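Local coordinates for Afp2 (Serratia entomophila, PDB 6RBN), which probably builds part of the contractile sheath around the inner tube of the anti-feeding prophage, a phage-tail-like injection system, at residues Arg50-Phe55 against Leu73-Gly78; Gly237-Glu242 against Asn246-Pro251; Val271-Ser276 against Trp280-Ala285. All coordinates share one frame; numbering follows the deposited sequence.

Contact 1 (Arg50-Phe55 against Leu73-Gly78)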
loop_
_atom_site.group_PDB
_atom_site.type_symbol
_atom_site.label_atom_id
_atom_site.label_comp_id
_atom_site.label_asym_id
_atom_site.label_seq_id
_atom_site.Cartn_x
_atom_site.Cartn_y
_atom_site.Cartn_z
ATOM N N ARG C 50 23.875 -68.057 54.353
ATOM C CA ARG C 50 24.329 -66.707 54.038
ATOM C C ARG C 50 25.520 -66.259 54.871
ATOM O O ARG C 50 26.334 -65.466 54.388
ATOM C CB ARG C 50 23.189 -65.706 54.220
ATOM C CG ARG C 50 22.073 -65.861 53.210
ATOM C CD ARG C 50 20.972 -64.849 53.440
ATOM N NE ARG C 50 19.899 -65.000 52.464
ATOM C CZ ARG C 50 18.842 -65.788 52.639
ATOM N NH1 ARG C 50 18.719 -66.496 53.754
ATOM N NH2 ARG C 50 17.911 -65.867 51.700
ATOM N N ASN C 51 25.639 -66.726 56.111
ATOM C CA ASN C 51 26.764 -66.360 56.956
ATOM C C ASN C 51 27.046 -67.491 57.937
ATOM O O ASN C 51 26.440 -68.565 57.870
ATOM C CB ASN C 51 26.513 -65.015 57.654
ATOM C CG ASN C 51 25.208 -64.969 58.426
ATOM O OD1 ASN C 51 24.498 -65.960 58.553
ATOM N ND2 ASN C 51 24.885 -63.793 58.941
ATOM N N TRP C 52 27.986 -67.240 58.847
ATOM C CA TRP C 52 28.367 -68.246 59.832
ATOM C C TRP C 52 27.284 -68.449 60.882
ATOM O O TRP C 52 27.180 -69.537 61.458
ATOM C CB TRP C 52 29.690 -67.846 60.486
ATOM C CG TRP C 52 30.165 -68.769 61.562
ATOM C CD1 TRP C 52 30.173 -68.526 62.901
ATOM C CD2 TRP C 52 30.679 -70.094 61.394
ATOM N NE1 TRP C 52 30.673 -69.607 63.577
ATOM C CE2 TRP C 52 30.993 -70.583 62.673
ATOM C CE3 TRP C 52 30.912 -70.909 60.285
ATOM C CZ2 TRP C 52 31.520 -71.853 62.876
ATOM C CZ3 TRP C 52 31.439 -72.167 60.489
ATOM C CH2 TRP C 52 31.735 -72.627 61.773
ATOM N N ALA C 53 26.468 -67.426 61.137
ATOM C CA ALA C 53 25.411 -67.548 62.132
ATOM C C ALA C 53 24.304 -68.484 61.657
ATOM O O ALA C 53 23.764 -69.259 62.452
ATOM C CB ALA C 53 24.845 -66.171 62.467
ATOM N N GLU C 54 23.960 -68.432 60.368
ATOM C CA GLU C 54 22.944 -69.337 59.842
ATOM C C GLU C 54 23.465 -70.759 59.708
ATOM O O GLU C 54 22.676 -71.707 59.711
ATOM C CB GLU C 54 22.439 -68.848 58.489
ATOM C CG GLU C 54 21.626 -67.579 58.546
ATOM C CD GLU C 54 21.143 -67.150 57.178
ATOM O OE1 GLU C 54 21.521 -67.803 56.184
ATOM O OE2 GLU C 54 20.386 -66.159 57.097
ATOM N N PHE C 55 24.779 -70.927 59.577
ATOM C CA PHE C 55 25.329 -72.266 59.415
ATOM C C PHE C 55 25.370 -73.021 60.736
ATOM O O PHE C 55 25.156 -74.238 60.763
ATOM C CB PHE C 55 26.718 -72.183 58.788
ATOM C CG PHE C 55 27.401 -73.504 58.660
ATOM C CD1 PHE C 55 26.918 -74.465 57.800
ATOM C CD2 PHE C 55 28.548 -73.773 59.381
ATOM C CE1 PHE C 55 27.546 -75.684 57.685
ATOM C CE2 PHE C 55 29.189 -74.986 59.259
ATOM C CZ PHE C 55 28.686 -75.942 58.410
ATOM N N LEU C 73 36.199 -73.204 57.131
ATOM C CA LEU C 73 37.324 -72.510 56.526
ATOM C C LEU C 73 36.862 -71.483 55.502
ATOM O O LEU C 73 37.605 -70.544 55.203
ATOM C CB LEU C 73 38.263 -73.552 55.903
ATOM C CG LEU C 73 39.733 -73.335 55.537
ATOM C CD1 LEU C 73 39.925 -72.678 54.198
ATOM C CD2 LEU C 73 40.422 -72.540 56.629
ATOM N N TRP C 74 35.642 -71.630 54.982
ATOM C CA TRP C 74 35.068 -70.638 54.078
ATOM C C TRP C 74 34.684 -69.364 54.814
ATOM O O TRP C 74 35.069 -68.262 54.410
ATOM C CB TRP C 74 33.843 -71.217 53.369
ATOM C CG TRP C 74 33.088 -70.205 52.562
ATOM C CD1 TRP C 74 31.927 -69.584 52.910
ATOM C CD2 TRP C 74 33.440 -69.696 51.274
ATOM N NE1 TRP C 74 31.537 -68.718 51.923
ATOM C CE2 TRP C 74 32.449 -68.770 50.906
ATOM C CE3 TRP C 74 34.498 -69.935 50.397
ATOM C CZ2 TRP C 74 32.487 -68.080 49.704
ATOM C CZ3 TRP C 74 34.525 -69.262 49.203
ATOM C CH2 TRP C 74 33.532 -68.342 48.866
ATOM N N PHE C 75 33.905 -69.492 55.890
ATOM C CA PHE C 75 33.333 -68.319 56.533
ATOM C C PHE C 75 34.329 -67.545 57.381
ATOM O O PHE C 75 34.054 -66.394 57.728
ATOM C CB PHE C 75 32.136 -68.705 57.401
ATOM C CG PHE C 75 30.926 -69.108 56.619
ATOM C CD1 PHE C 75 30.192 -68.161 55.929
ATOM C CD2 PHE C 75 30.487 -70.417 56.617
ATOM C CE1 PHE C 75 29.075 -68.523 55.216
ATOM C CE2 PHE C 75 29.368 -70.782 55.908
ATOM C CZ PHE C 75 28.659 -69.833 55.213
ATOM N N MET C 76 35.471 -68.131 57.721
ATOM C CA MET C 76 36.460 -67.417 58.515
ATOM C C MET C 76 37.399 -66.572 57.668
ATOM O O MET C 76 38.346 -65.996 58.209
ATOM C CB MET C 76 37.266 -68.393 59.373
ATOM C CG MET C 76 38.155 -69.333 58.610
ATOM S SD MET C 76 39.052 -70.438 59.713
ATOM C CE MET C 76 40.217 -69.296 60.450
ATOM N N HIS C 77 37.164 -66.481 56.363
ATOM C CA HIS C 77 37.911 -65.609 55.469
ATOM C C HIS C 77 36.965 -64.683 54.725
ATOM O O HIS C 77 37.102 -64.458 53.522
ATOM C CB HIS C 77 38.748 -66.423 54.491
ATOM C CG HIS C 77 39.789 -67.258 55.158
ATOM N ND1 HIS C 77 39.547 -68.548 55.576
ATOM C CD2 HIS C 77 41.065 -66.981 55.509
ATOM C CE1 HIS C 77 40.634 -69.032 56.147
ATOM N NE2 HIS C 77 41.568 -68.101 56.120
ATOM N N GLY C 78 36.008 -64.131 55.434
ATOM C CA GLY C 78 34.887 -63.450 54.789
ATOM C C GLY C 78 33.815 -64.449 54.355
ATOM O O GLY C 78 33.200 -65.089 55.191
#
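F75 turns its CG anti to its own carbonyl carbon (chi1 -71°), which sends the ring from the end of helix 66-75 toward the first turn of helix 52-58, while W52 holds CG anti to its backbone N (chi1 178°) and lays an indole edge beside it. The contact is helix-to-helix packing next to the mixed sheet, joining the start of one helix to the end of the next. The F75 ring lies against the backbone at the N51-W52 peptide: C of N51 sits over the rim of one face, 3.5 Å from F75 CE1, and N of W52 shares that face. The opposite face is covered by W74 of its own segment, whose CD1 stands over the ring centre. At the side, W52 CE3 meets F75 CD2 at 3.7 Å, in the indole plane; the indole NE1 is fixed by a hydrogen bond to S18 OG. F55 adds its CB near F75 CE2. No hydrogen bond joins the two segments; the F75 ring packs on a peptide face and on the W52 and F55 side chains. The helix start is secured separately: N51, the N-cap residue, accepts E54 N on OD1 at 3.1 Å, the donor standing above the carbonyl plane.

Contact 2 (Gly237-Glu242 against Asn246-Pro251)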
loop_
_atom_site.group_PDB
_atom_site.type_symbol
_atom_site.label_atom_id
_atom_site.label_comp_id
_atom_site.label_asym_id
_atom_site.label_seq_id
_atom_site.Cartn_x
_atom_site.Cartn_y
_atom_site.Cartn_z
ATOM N N GLY C 237 50.681 -72.022 42.517
ATOM C CA GLY C 237 50.350 -72.486 41.181
ATOM C C GLY C 237 49.016 -71.883 40.792
ATOM O O GLY C 237 48.120 -71.708 41.618
ATOM N N ALA C 238 48.883 -71.554 39.507
ATOM C CA ALA C 238 47.664 -70.901 39.049
ATOM C C ALA C 238 47.188 -71.413 37.696
ATOM O O ALA C 238 46.554 -70.657 36.959
ATOM C CB ALA C 238 47.860 -69.386 38.973
ATOM N N ARG C 239 47.459 -72.666 37.354
ATOM C CA ARG C 239 47.136 -73.217 36.047
ATOM C C ARG C 239 45.864 -74.061 36.094
ATOM O O ARG C 239 45.434 -74.529 37.148
ATOM C CB ARG C 239 48.309 -74.047 35.533
ATOM C CG ARG C 239 49.488 -73.245 35.041
ATOM C CD ARG C 239 50.679 -74.150 34.862
ATOM N NE ARG C 239 51.862 -73.446 34.384
ATOM C CZ ARG C 239 52.338 -73.534 33.150
ATOM N NH1 ARG C 239 51.771 -74.354 32.281
ATOM N NH2 ARG C 239 53.414 -72.847 32.803
ATOM N N THR C 240 45.273 -74.264 34.920
ATOM C CA THR C 240 44.055 -75.047 34.749
ATOM C C THR C 240 44.404 -76.437 34.222
ATOM O O THR C 240 45.572 -76.793 34.064
ATOM C CB THR C 240 43.071 -74.353 33.801
ATOM O OG1 THR C 240 43.682 -74.180 32.518
ATOM C CG2 THR C 240 42.654 -73.009 34.336
ATOM N N LEU C 241 43.366 -77.219 33.934
ATOM C CA LEU C 241 43.531 -78.571 33.417
ATOM C C LEU C 241 43.842 -78.615 31.928
ATOM O O LEU C 241 44.171 -79.689 31.417
ATOM C CB LEU C 241 42.276 -79.392 33.702
ATOM C CG LEU C 241 42.050 -79.768 35.162
ATOM C CD1 LEU C 241 40.662 -80.317 35.381
ATOM C CD2 LEU C 241 43.067 -80.802 35.535
ATOM N N GLU C 242 43.748 -77.494 31.219
ATOM C CA GLU C 242 44.123 -77.422 29.813
ATOM C C GLU C 242 45.357 -76.546 29.667
ATOM O O GLU C 242 45.338 -75.374 30.048
ATOM C CB GLU C 242 42.987 -76.871 28.955
ATOM C CG GLU C 242 43.366 -76.778 27.488
ATOM C CD GLU C 242 42.238 -76.295 26.609
ATOM O OE1 GLU C 242 41.137 -76.053 27.132
ATOM O OE2 GLU C 242 42.454 -76.150 25.390
ATOM N N ASN C 246 45.715 -70.242 25.123
ATOM C CA ASN C 246 44.546 -69.455 25.486
ATOM C C ASN C 246 44.116 -69.693 26.926
ATOM O O ASN C 246 43.967 -68.739 27.694
ATOM C CB ASN C 246 43.380 -69.767 24.543
ATOM C CG ASN C 246 43.543 -69.132 23.181
ATOM O OD1 ASN C 246 43.975 -67.988 23.065
ATOM N ND2 ASN C 246 43.176 -69.869 22.141
ATOM N N TRP C 247 43.919 -70.951 27.312
ATOM C CA TRP C 247 43.191 -71.267 28.533
ATOM C C TRP C 247 44.048 -72.020 29.540
ATOM O O TRP C 247 43.581 -72.904 30.255
ATOM C CB TRP C 247 41.925 -72.045 28.209
ATOM C CG TRP C 247 41.056 -71.352 27.229
ATOM C CD1 TRP C 247 40.778 -71.754 25.963
ATOM C CD2 TRP C 247 40.426 -70.080 27.391
ATOM N NE1 TRP C 247 39.967 -70.845 25.344
ATOM C CE2 TRP C 247 39.741 -69.802 26.200
ATOM C CE3 TRP C 247 40.360 -69.154 28.436
ATOM C CZ2 TRP C 247 39.002 -68.646 26.026
ATOM C CZ3 TRP C 247 39.622 -68.018 28.261
ATOM C CH2 TRP C 247 38.956 -67.773 27.070
ATOM N N ARG C 248 45.320 -71.651 29.600
ATOM C CA ARG C 248 46.152 -71.813 30.779
ATOM C C ARG C 248 45.736 -70.724 31.771
ATOM O O ARG C 248 44.903 -69.875 31.449
ATOM C CB ARG C 248 47.620 -71.719 30.355
ATOM C CG ARG C 248 48.686 -72.179 31.311
ATOM C CD ARG C 248 50.060 -71.955 30.709
ATOM N NE ARG C 248 50.308 -72.783 29.535
ATOM C CZ ARG C 248 50.544 -72.312 28.316
ATOM N NH1 ARG C 248 50.571 -71.006 28.101
ATOM N NH2 ARG C 248 50.762 -73.147 27.312
ATOM N N TYR C 249 46.305 -70.731 32.985
ATOM C CA TYR C 249 46.220 -69.600 33.913
ATOM C C TYR C 249 44.820 -69.228 34.395
ATOM O O TYR C 249 44.155 -68.409 33.758
ATOM C CB TYR C 249 46.904 -68.345 33.352
ATOM C CG TYR C 249 48.391 -68.499 33.190
ATOM C CD1 TYR C 249 49.208 -68.673 34.296
ATOM C CD2 TYR C 249 48.983 -68.409 31.943
ATOM C CE1 TYR C 249 50.566 -68.804 34.158
ATOM C CE2 TYR C 249 50.346 -68.529 31.795
ATOM C CZ TYR C 249 51.132 -68.727 32.907
ATOM O OH TYR C 249 52.492 -68.851 32.762
ATOM N N ILE C 250 44.354 -69.887 35.461
ATOM C CA ILE C 250 43.135 -69.609 36.244
ATOM C C ILE C 250 42.714 -68.134 36.303
ATOM O O ILE C 250 41.504 -67.875 36.196
ATOM C CB ILE C 250 43.287 -70.176 37.676
ATOM C CG1 ILE C 250 43.499 -71.683 37.662
ATOM C CG2 ILE C 250 42.078 -69.897 38.565
ATOM C CD1 ILE C 250 43.875 -72.227 39.014
ATOM N N PRO C 251 43.645 -67.100 36.463
ATOM C CA PRO C 251 43.234 -65.705 36.210
ATOM C C PRO C 251 42.509 -65.431 34.901
ATOM O O PRO C 251 41.403 -64.890 34.929
ATOM C CB PRO C 251 44.562 -64.948 36.223
ATOM C CG PRO C 251 45.360 -65.670 37.108
ATOM C CD PRO C 251 45.017 -67.101 37.017
#
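The guanidinium of R239 carries R248 CD over the rim of one face, with R239 NH1 3.3 Å from R248 CD, and the Y249 ring in turn has R248 CG over the rim of one of its faces. R239 lies side by side with both R248 and Y249, pointing the same way; the two guanidinium planes are turned 51° apart, so the arginines do not stack flat. R239 reaches this place with an extended chain from CG to NE, whereas the R248 chain bends.

These side chains sit on the loop that leads from strand 234-235 into helix 250-267, near where the subtilisin-like and C-terminal family regions of the sheath protein adjoin. Beneath them the backbones run close. A238 O accepts a weak, bent bond from I250 N at 2.8 Å, and Y249 CA makes a CA-H...O contact with A238 O at 3.2 Å. T240 adds a second bond: its hydroxyl, set between backbone N and carbonyl carbon (chi1 60°), donates from T240 OG1 to W247 O at 2.6 Å, tilted 15° from the carbonyl plane. On the other branch, T240 CG2 packs on I250 CG1 at 3.7 Å, and both residues also touch F127 of strand 127-129.

R239 NH1 and R248 NE approach to 3.5 Å, two donors with no bond between them. Both make salt bridges to D243 OD1, in the short link between the segments, and E342 takes R239 NE on one carboxylate oxygen and Y249 OH on the other. The two acids probably offset the like charges, allowing the arginines to pack closely and tying the loop to the chain around E342.

Contact 3 (Val271-Ser276 against Trp280-Ala285)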
loop_
_atom_site.group_PDB
_atom_site.type_symbol
_atom_site.label_atom_id
_atom_site.label_comp_id
_atom_site.label_asym_id
_atom_site.label_seq_id
_atom_site.Cartn_x
_atom_site.Cartn_y
_atom_site.Cartn_z
ATOM N N VAL C 271 16.514 -57.769 26.185
ATOM C CA VAL C 271 15.835 -58.850 25.485
ATOM C C VAL C 271 14.378 -58.440 25.304
ATOM O O VAL C 271 13.829 -57.690 26.119
ATOM C CB VAL C 271 16.001 -60.166 26.278
ATOM C CG1 VAL C 271 15.375 -61.344 25.575
ATOM C CG2 VAL C 271 17.465 -60.445 26.501
ATOM N N PHE C 272 13.781 -58.873 24.186
ATOM C CA PHE C 272 12.429 -58.583 23.701
ATOM C C PHE C 272 12.268 -57.128 23.283
ATOM O O PHE C 272 11.140 -56.654 23.125
ATOM C CB PHE C 272 11.336 -58.970 24.704
ATOM C CG PHE C 272 11.342 -60.422 25.065
ATOM C CD1 PHE C 272 10.819 -61.369 24.204
ATOM C CD2 PHE C 272 11.876 -60.842 26.270
ATOM C CE1 PHE C 272 10.831 -62.706 24.540
ATOM C CE2 PHE C 272 11.890 -62.175 26.611
ATOM C CZ PHE C 272 11.368 -63.105 25.747
ATOM N N GLU C 273 13.370 -56.410 23.103
ATOM C CA GLU C 273 13.360 -55.148 22.398
ATOM C C GLU C 273 13.222 -55.431 20.904
ATOM O O GLU C 273 13.496 -56.549 20.463
ATOM C CB GLU C 273 14.647 -54.382 22.702
ATOM C CG GLU C 273 14.808 -54.003 24.159
ATOM C CD GLU C 273 13.787 -52.992 24.631
ATOM O OE1 GLU C 273 13.381 -52.127 23.826
ATOM O OE2 GLU C 273 13.393 -53.063 25.811
ATOM N N PRO C 274 12.762 -54.461 20.105
ATOM C CA PRO C 274 12.680 -54.690 18.655
ATOM C C PRO C 274 14.054 -54.879 18.029
ATOM O O PRO C 274 14.979 -54.106 18.279
ATOM C CB PRO C 274 11.991 -53.424 18.133
ATOM C CG PRO C 274 12.197 -52.412 19.187
ATOM C CD PRO C 274 12.155 -53.168 20.468
ATOM N N ASN C 275 14.178 -55.926 17.214
ATOM C CA ASN C 275 15.451 -56.306 16.600
ATOM C C ASN C 275 15.736 -55.341 15.459
ATOM O O ASN C 275 15.542 -55.637 14.278
ATOM C CB ASN C 275 15.401 -57.745 16.108
ATOM C CG ASN C 275 16.773 -58.315 15.827
ATOM O OD1 ASN C 275 17.787 -57.641 15.988
ATOM N ND2 ASN C 275 16.811 -59.569 15.408
ATOM N N SER C 276 16.216 -54.158 15.822
ATOM C CA SER C 276 16.456 -53.101 14.860
ATOM C C SER C 276 17.791 -52.446 15.162
ATOM O O SER C 276 18.389 -52.648 16.219
ATOM C CB SER C 276 15.329 -52.066 14.874
ATOM O OG SER C 276 15.285 -51.387 16.115
ATOM N N TRP C 280 20.692 -52.241 18.314
ATOM C CA TRP C 280 22.056 -52.744 18.188
ATOM C C TRP C 280 23.066 -51.698 18.625
ATOM O O TRP C 280 24.127 -52.042 19.151
ATOM C CB TRP C 280 22.337 -53.137 16.740
ATOM C CG TRP C 280 21.389 -54.133 16.166
ATOM C CD1 TRP C 280 20.553 -54.970 16.844
ATOM C CD2 TRP C 280 21.107 -54.324 14.782
ATOM N NE1 TRP C 280 19.798 -55.697 15.965
ATOM C CE2 TRP C 280 20.113 -55.311 14.691
ATOM C CE3 TRP C 280 21.610 -53.763 13.607
ATOM C CZ2 TRP C 280 19.618 -55.753 13.476
ATOM C CZ3 TRP C 280 21.114 -54.200 12.404
ATOM C CH2 TRP C 280 20.131 -55.188 12.346
ATOM N N GLN C 281 22.754 -50.421 18.402
ATOM C CA GLN C 281 23.587 -49.343 18.916
ATOM C C GLN C 281 23.493 -49.242 20.426
ATOM O O GLN C 281 24.465 -48.855 21.082
ATOM C CB GLN C 281 23.180 -48.018 18.283
ATOM C CG GLN C 281 23.436 -47.944 16.809
ATOM C CD GLN C 281 24.894 -48.097 16.477
ATOM O OE1 GLN C 281 25.306 -49.087 15.880
ATOM N NE2 GLN C 281 25.692 -47.127 16.888
ATOM N N ARG C 282 22.338 -49.578 20.993
ATOM C CA ARG C 282 22.180 -49.495 22.437
ATOM C C ARG C 282 22.778 -50.715 23.122
ATOM O O ARG C 282 23.137 -50.652 24.303
ATOM C CB ARG C 282 20.699 -49.313 22.774
ATOM C CG ARG C 282 20.420 -48.915 24.205
ATOM C CD ARG C 282 18.965 -48.585 24.426
ATOM N NE ARG C 282 18.103 -49.742 24.264
ATOM C CZ ARG C 282 16.779 -49.686 24.300
ATOM N NH1 ARG C 282 16.167 -48.531 24.502
ATOM N NH2 ARG C 282 16.066 -50.789 24.141
ATOM N N VAL C 283 22.934 -51.817 22.395
ATOM C CA VAL C 283 23.620 -52.981 22.943
ATOM C C VAL C 283 25.125 -52.753 22.979
ATOM O O VAL C 283 25.766 -52.946 24.017
ATOM C CB VAL C 283 23.255 -54.246 22.146
ATOM C CG1 VAL C 283 24.146 -55.391 22.540
ATOM C CG2 VAL C 283 21.824 -54.627 22.420
ATOM N N LYS C 284 25.713 -52.317 21.864
ATOM C CA LYS C 284 27.166 -52.212 21.803
ATOM C C LYS C 284 27.712 -51.019 22.572
ATOM O O LYS C 284 28.927 -50.940 22.765
ATOM C CB LYS C 284 27.657 -52.127 20.360
ATOM C CG LYS C 284 27.451 -50.789 19.704
ATOM C CD LYS C 284 28.000 -50.808 18.294
ATOM C CE LYS C 284 29.509 -50.924 18.300
ATOM N NZ LYS C 284 30.151 -49.730 18.892
ATOM N N ALA C 285 26.863 -50.095 23.004
ATOM C CA ALA C 285 27.307 -49.037 23.894
ATOM C C ALA C 285 27.117 -49.390 25.357
ATOM O O ALA C 285 27.755 -48.774 26.217
ATOM C CB ALA C 285 26.571 -47.741 23.586
#
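A turn from the short strand 273-274 into helix 277-295 forms this contact, in the C-terminal region of the sheath protein; E273 and P274 pair antiparallel with a strand of a neighbouring Afp3 chain, so the sheet continues across the subunit interface. N275 is the centre of an inverse gamma turn, and W280 closes the loop with two hydrogen bonds. W280 NE1 donates to N275 OD1 at 2.8 Å, the oxygen lying in the ring plane and the donor nearly along the C=O axis, with amide and indole planes 76° apart. W280 N donates to S276 O at 3.1 Å, a bond of the first helical turn. S276 O also sits over one face of the W280 indole, offset toward the rim and 3.2 Å from W280 CD1. N275 ND2 continues to K328 O, so both ends of the amide are engaged. Two residues before N275, E273 bends at chi2 (-67°) and E273 OE1 meets R282 NH2 in a salt bridge of 3.0 Å, their planes nearly perpendicular. The carboxylate also faces R285 of the Afp3 chain in a long, weak ion pair, so the negative charge of E273 is probably shared between its own helix and the neighbouring subunit.

In the fold
The three contacts follow one another along the chain without overlapping. Contact 1 joins helices 52-58 and 66-75 beside the mixed sheet, and contact 2 lies on the opposite side of the chain's centre, with contact centres about 28 Å apart. From contact 2, helix 250-267 leads onward to strand 273-274 of contact 3, whose centre is about 34 Å from that of contact 2 and 41 Å from that of contact 1. No two of them touch. Contact 1 is internal to the subunit, whereas contact 2 touches Afp3 lightly, through N246 and W247, and contact 3 meets both Afp3 and Afp1, consistent with a C-terminal region that links sheath subunits and tube.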